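Local coordinates for protein molinate hydrolase (Gulosibacter molinativorax, PDB 4UB9) that hydrolyses the thiocarbamate herbicide molinate, as a zinc-binding member of the amidohydrolase family, at residues A[329-340]-A[347-355]. Residues are numbered along the deposited sequence; the frame is centred on the assembly and turned at random.
Sequences QPTTIAQQAWMD and ADFSGRVHH
Ser350 has OG beside its own backbone N (chi1 -51°), and from there the hydroxyl donates to Gln329 O at 2.7 Å. OG sits tilted 25° from the carbonyl plane. Next to it, Thr331 CB packs on Ser350 CB at 3.6 Å. A water joins Thr331 N to Ser350 O. Gln336 has CG anti to the backbone N (chi1 -173°), and its chain bends at chi2. Its amide therefore lies against Gly351, with CD 3.4 Å from Gly351 CA. An alanine in place of Gln336 would probably open a gap over Gly351, since this packing would be lost. Met339 SD lies near Ala347 CA, and Asp340 OD1 near Ala347 CB. Asp340 OD1 forms a salt bridge with Arg352 NH2 at 3.0 Å, the two flat groups nearly parallel. Arg352 NH1 reaches Asp348 OD1 at 2.6 Å, and Asp348 also pairs with Arg254. Gln329 OE1 meets the Phe349 ring at its edge, while NE2 bonds Glu327. The Phe349 side chain lies about 6 Å from the zinc ion. The contact joins the loop after strand 326-328 and helix 333-341 to residues 347-352 before helix 353-363, within the TIM-barrel domain of the amidohydrolase family; helix 400-410 packs on Pro330 and Thr332.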
ATOM      1  N   GLN A 329      15.341  17.578  21.511  1.00 29.44           N
ATOM      2  CA  GLN A 329      15.522  16.106  21.385  1.00 34.80           C
ATOM      3  C   GLN A 329      16.572  15.864  20.338  1.00 35.91           C
ATOM      4  O   GLN A 329      16.277  15.845  19.148  1.00 37.05           O
ATOM      5  CB  GLN A 329      14.238  15.391  21.020  1.00 35.07           C
ATOM      6  CG  GLN A 329      13.266  15.435  22.183  1.00 41.49           C
ATOM      7  CD  GLN A 329      11.894  14.895  21.867  1.00 41.37           C
ATOM      8  OE1 GLN A 329      11.707  14.138  20.920  1.00 46.79           O
ATOM      9  NE2 GLN A 329      10.944  15.259  22.679  1.00 41.02           N
ATOM     10  N   PRO A 330      17.823  15.782  20.785  1.00 36.64           N
ATOM     11  CA  PRO A 330      18.908  15.643  19.881  1.00 36.24           C
ATOM     12  C   PRO A 330      19.316  14.203  19.703  1.00 34.02           C
ATOM     13  O   PRO A 330      18.877  13.282  20.378  1.00 37.40           O
ATOM     14  CB  PRO A 330      20.006  16.391  20.601  1.00 32.49           C
ATOM     15  CG  PRO A 330      19.782  15.966  22.012  1.00 35.64           C
ATOM     16  CD  PRO A 330      18.297  15.962  22.171  1.00 35.64           C
ATOM     17  N   THR A 331      20.252  14.084  18.813  1.00 35.76           N
ATOM     18  CA  THR A 331      20.762  12.850  18.383  1.00 38.85           C
ATOM     19  C   THR A 331      22.296  12.971  18.473  1.00 39.10           C
ATOM     20  O   THR A 331      22.855  14.036  18.237  1.00 35.90           O
ATOM     21  CB  THR A 331      20.235  12.682  16.975  1.00 42.06           C
ATOM     22  OG1 THR A 331      20.073  11.300  16.685  1.00 59.60           O
ATOM     23  CG2 THR A 331      21.062  13.395  16.028  1.00 37.79           C
ATOM     24  N   THR A 332      22.965  11.916  18.914  1.00 39.67           N
ATOM     25  CA  THR A 332      24.423  11.937  19.010  1.00 34.34           C
ATOM     26  C   THR A 332      25.025  11.918  17.632  1.00 36.79           C
ATOM     27  O   THR A 332      24.378  11.584  16.638  1.00 37.99           O
ATOM     28  CB  THR A 332      24.986  10.737  19.767  1.00 31.99           C
ATOM     29  OG1 THR A 332      24.650   9.529  19.086  1.00 33.53           O
ATOM     30  CG2 THR A 332      24.462  10.669  21.169  1.00 35.34           C
ATOM     31  N   ILE A 333      26.293  12.245  17.557  1.00 35.39           N
ATOM     32  CA  ILE A 333      27.007  12.208  16.259  1.00 36.52           C
ATOM     33  C   ILE A 333      26.913  10.848  15.574  1.00 35.40           C
ATOM     34  O   ILE A 333      26.623  10.752  14.398  1.00 38.44           O
ATOM     35  CB  ILE A 333      28.495  12.564  16.469  1.00 41.81           C
ATOM     36  CG1 ILE A 333      28.600  14.071  16.774  1.00 43.11           C
ATOM     37  CG2 ILE A 333      29.334  12.201  15.241  1.00 37.80           C
ATOM     38  CD1 ILE A 333      29.888  14.472  17.473  1.00 42.65           C
ATOM     39  N   ALA A 334      27.126   9.802  16.368  1.00 33.51           N
ATOM     40  CA  ALA A 334      27.158   8.436  15.864  1.00 34.78           C
ATOM     41  C   ALA A 334      25.777   7.941  15.432  1.00 36.30           C
ATOM     42  O   ALA A 334      25.597   7.385  14.350  1.00 38.57           O
ATOM     43  CB  ALA A 334      27.720   7.503  16.909  1.00 32.83           C
ATOM     44  N   GLN A 335      24.785   8.179  16.287  1.00 38.01           N
ATOM     45  CA  GLN A 335      23.392   7.800  15.973  1.00 35.10           C
ATOM     46  C   GLN A 335      22.918   8.480  14.694  1.00 33.49           C
ATOM     47  O   GLN A 335      22.373   7.849  13.790  1.00 34.42           O
ATOM     48  CB  GLN A 335      22.473   8.104  17.160  1.00 36.09           C
ATOM     49  CG  GLN A 335      20.998   7.964  16.864  1.00 37.35           C
ATOM     50  CD  GLN A 335      20.560   6.543  16.502  1.00 38.74           C
ATOM     51  OE1 GLN A 335      21.102   5.522  16.986  1.00 36.76           O
ATOM     52  NE2 GLN A 335      19.529   6.473  15.682  1.00 34.59           N
ATOM     53  N   GLN A 336      23.187   9.761  14.596  1.00 31.50           N
ATOM     54  CA  GLN A 336      22.759  10.526  13.423  1.00 32.25           C
ATOM     55  C   GLN A 336      23.479  10.077  12.193  1.00 30.44           C
ATOM     56  O   GLN A 336      22.940  10.114  11.083  1.00 36.36           O
ATOM     57  CB  GLN A 336      23.003  12.057  13.611  1.00 28.36           C
ATOM     58  CG  GLN A 336      22.402  12.920  12.478  1.00 30.61           C
ATOM     59  CD  GLN A 336      20.860  12.769  12.279  1.00 31.30           C
ATOM     60  OE1 GLN A 336      20.352  12.709  11.149  1.00 33.41           O
ATOM     61  NE2 GLN A 336      20.134  12.722  13.372  1.00 34.14           N
ATOM     62  N   ALA A 337      24.755   9.776  12.362  1.00 31.70           N
ATOM     63  CA  ALA A 337      25.539   9.275  11.214  1.00 33.08           C
ATOM     64  C   ALA A 337      24.980   7.924  10.739  1.00 35.44           C
ATOM     65  O   ALA A 337      24.966   7.636   9.547  1.00 36.20           O
ATOM     66  CB  ALA A 337      27.000   9.123  11.590  1.00 34.38           C
ATOM     67  N   TRP A 338      24.552   7.090  11.688  1.00 34.68           N
ATOM     68  CA  TRP A 338      23.942   5.858  11.310  1.00 38.92           C
ATOM     69  C   TRP A 338      22.647   6.122  10.486  1.00 38.24           C
ATOM     70  O   TRP A 338      22.435   5.569   9.402  1.00 39.59           O
ATOM     71  CB  TRP A 338      23.669   4.992  12.534  1.00 42.72           C
ATOM     72  CG  TRP A 338      22.852   3.817  12.104  1.00 46.56           C
ATOM     73  CD1 TRP A 338      23.303   2.713  11.466  1.00 43.13           C
ATOM     74  CD2 TRP A 338      21.433   3.694  12.181  1.00 45.70           C
ATOM     75  NE1 TRP A 338      22.262   1.899  11.160  1.00 51.33           N
ATOM     76  CE2 TRP A 338      21.097   2.480  11.580  1.00 51.19           C
ATOM     77  CE3 TRP A 338      20.417   4.495  12.698  1.00 45.00           C
ATOM     78  CZ2 TRP A 338      19.783   2.028  11.481  1.00 52.56           C
ATOM     79  CZ3 TRP A 338      19.119   4.058  12.610  1.00 50.10           C
ATOM     80  CH2 TRP A 338      18.803   2.829  11.993  1.00 52.68           C
ATOM     81  N   MET A 339      21.812   6.995  11.022  1.00 34.86           N
ATOM     82  CA  MET A 339      20.554   7.357  10.403  1.00 36.63           C
ATOM     83  C   MET A 339      20.763   7.865   9.025  1.00 35.17           C
ATOM     84  O   MET A 339      20.085   7.437   8.075  1.00 36.78           O
ATOM     85  CB  MET A 339      19.837   8.446  11.179  1.00 35.01           C
ATOM     86  CG  MET A 339      19.037   7.961  12.334  1.00 37.85           C
ATOM     87  SD  MET A 339      18.431   9.380  13.275  1.00 43.67           S
ATOM     88  CE  MET A 339      17.121   8.624  14.207  1.00 44.58           C
ATOM     89  N   ASP A 340      21.712   8.767   8.889  1.00 35.28           N
ATOM     90  CA  ASP A 340      22.031   9.315   7.543  1.00 40.77           C
ATOM     91  C   ASP A 340      22.562   8.219   6.594  1.00 41.38           C
ATOM     92  O   ASP A 340      22.253   8.201   5.423  1.00 45.99           O
ATOM     93  CB  ASP A 340      23.015  10.499   7.630  1.00 41.21           C
ATOM     94  CG  ASP A 340      22.401  11.714   8.334  1.00 47.56           C
ATOM     95  OD1 ASP A 340      21.146  11.832   8.398  1.00 53.33           O
ATOM     96  OD2 ASP A 340      23.132  12.586   8.822  1.00 46.03           O
ATOM     97  N   ALA A 347      15.593  10.661   9.976  1.00 38.60           N
ATOM     98  CA  ALA A 347      16.877  11.362   9.997  1.00 36.97           C
ATOM     99  C   ALA A 347      16.715  12.867  10.163  1.00 37.28           C
ATOM    100  O   ALA A 347      17.542  13.527  10.797  1.00 39.28           O
ATOM    101  CB  ALA A 347      17.632  11.095   8.714  1.00 35.17           C
ATOM    102  N   ASP A 348      15.623  13.373   9.610  1.00 37.70           N
ATOM    103  CA  ASP A 348      15.207  14.773   9.740  1.00 40.02           C
ATOM    104  C   ASP A 348      14.703  15.213  11.114  1.00 38.55           C
ATOM    105  O   ASP A 348      14.500  16.403  11.337  1.00 37.38           O
ATOM    106  CB  ASP A 348      14.083  15.074   8.756  1.00 44.28           C
ATOM    107  CG  ASP A 348      14.593  15.490   7.407  1.00 47.08           C
ATOM    108  OD1 ASP A 348      15.826  15.611   7.246  1.00 44.70           O
ATOM    109  OD2 ASP A 348      13.743  15.687   6.507  1.00 50.29           O
ATOM    110  N   PHE A 349      14.452  14.255  11.984  1.00 35.81           N
ATOM    111  CA  PHE A 349      13.887  14.513  13.305  1.00 38.22           C
ATOM    112  C   PHE A 349      14.846  15.408  14.079  1.00 35.10           C
ATOM    113  O   PHE A 349      14.462  16.486  14.520  1.00 36.26           O
ATOM    114  CB  PHE A 349      13.660  13.174  13.979  1.00 41.44           C
ATOM    115  CG  PHE A 349      12.768  13.186  15.180  1.00 47.86           C
ATOM    116  CD1 PHE A 349      13.137  13.846  16.355  1.00 55.23           C
ATOM    117  CD2 PHE A 349      11.606  12.396  15.195  1.00 56.94           C
ATOM    118  CE1 PHE A 349      12.329  13.784  17.500  1.00 65.70           C
ATOM    119  CE2 PHE A 349      10.786  12.334  16.328  1.00 61.92           C
ATOM    120  CZ  PHE A 349      11.142  13.031  17.484  1.00 70.57           C
ATOM    121  N   SER A 350      16.111  15.012  14.163  1.00 36.19           N
ATOM    122  CA  SER A 350      17.158  15.765  14.904  1.00 33.58           C
ATOM    123  C   SER A 350      18.413  16.108  14.132  1.00 34.49           C
ATOM    124  O   SER A 350      19.302  16.780  14.651  1.00 31.89           O
ATOM    125  CB  SER A 350      17.596  14.967  16.094  1.00 35.66           C
ATOM    126  OG  SER A 350      16.455  14.554  16.840  1.00 34.85           O
ATOM    127  N   GLY A 351      18.442  15.703  12.874  1.00 35.01           N
ATOM    128  CA  GLY A 351      19.576  15.951  12.038  1.00 33.73           C
ATOM    129  C   GLY A 351      19.503  17.207  11.217  1.00 37.80           C
ATOM    130  O   GLY A 351      18.539  18.007  11.297  1.00 35.72           O
ATOM    131  N   ARG A 352      20.565  17.383  10.422  1.00 41.01           N
ATOM    132  CA  ARG A 352      20.746  18.523   9.497  1.00 41.97           C
ATOM    133  C   ARG A 352      20.435  19.868  10.224  1.00 39.44           C
ATOM    134  O   ARG A 352      21.024  20.166  11.250  1.00 36.23           O
ATOM    135  CB  ARG A 352      19.918  18.352   8.192  1.00 47.88           C
ATOM    136  CG  ARG A 352      20.210  17.119   7.347  1.00 59.09           C
ATOM    137  CD  ARG A 352      19.498  15.888   7.922  1.00 71.20           C
ATOM    138  NE  ARG A 352      19.865  14.622   7.285  1.00 73.79           N
ATOM    139  CZ  ARG A 352      19.040  13.856   6.558  1.00 77.27           C
ATOM    140  NH1 ARG A 352      17.769  14.195   6.371  1.00 71.11           N
ATOM    141  NH2 ARG A 352      19.496  12.721   6.019  1.00 72.50           N
ATOM    142  N   VAL A 353      19.466  20.624   9.711  1.00 35.36           N
ATOM    143  CA  VAL A 353      19.132  21.937  10.247  1.00 34.68           C
ATOM    144  C   VAL A 353      18.665  21.908  11.681  1.00 32.77           C
ATOM    145  O   VAL A 353      18.924  22.836  12.435  1.00 32.13           O
ATOM    146  CB  VAL A 353      18.091  22.637   9.354  1.00 38.85           C
ATOM    147  CG1 VAL A 353      17.610  23.929   9.990  1.00 35.58           C
ATOM    148  CG2 VAL A 353      18.697  22.908   7.968  1.00 35.98           C
ATOM    149  N   HIS A 354      18.040  20.820  12.100  1.00 30.38           N
ATOM    150  CA  HIS A 354      17.611  20.741  13.496  1.00 31.13           C
ATOM    151  C   HIS A 354      18.763  20.545  14.448  1.00 32.99           C
ATOM    152  O   HIS A 354      18.701  20.926  15.636  1.00 31.84           O
ATOM    153  CB  HIS A 354      16.590  19.636  13.718  1.00 31.84           C
ATOM    154  CG  HIS A 354      15.347  19.828  12.926  1.00 34.43           C
ATOM    155  ND1 HIS A 354      14.394  18.847  12.798  1.00 35.54           N
ATOM    156  CD2 HIS A 354      14.943  20.846  12.129  1.00 35.14           C
ATOM    157  CE1 HIS A 354      13.431  19.272  12.001  1.00 31.78           C
ATOM    158  NE2 HIS A 354      13.749  20.476  11.575  1.00 32.51           N
ATOM    159  N   HIS A 355      19.806  19.917  13.934  1.00 33.20           N
ATOM    160  CA  HIS A 355      21.048  19.760  14.690  1.00 35.09           C
ATOM    161  C   HIS A 355      21.654  21.150  14.890  1.00 32.74           C
ATOM    162  O   HIS A 355      22.058  21.493  16.000  1.00 36.09           O
ATOM    163  CB  HIS A 355      22.020  18.805  13.951  1.00 34.82           C
ATOM    164  CG  HIS A 355      23.453  18.942  14.361  1.00 34.70           C
ATOM    165  ND1 HIS A 355      23.976  18.312  15.483  1.00 36.99           N
ATOM    166  CD2 HIS A 355      24.462  19.657  13.828  1.00 33.33           C
ATOM    167  CE1 HIS A 355      25.250  18.631  15.616  1.00 33.19           C
ATOM    168  NE2 HIS A 355      25.568  19.446  14.627  1.00 36.42           N
TER
HETATM  169  O   HOH W   1      14.368  17.650  17.088  1.00 30.00           O
HETATM  170  O   HOH W   2      20.558  16.658  16.985  1.00 30.00           O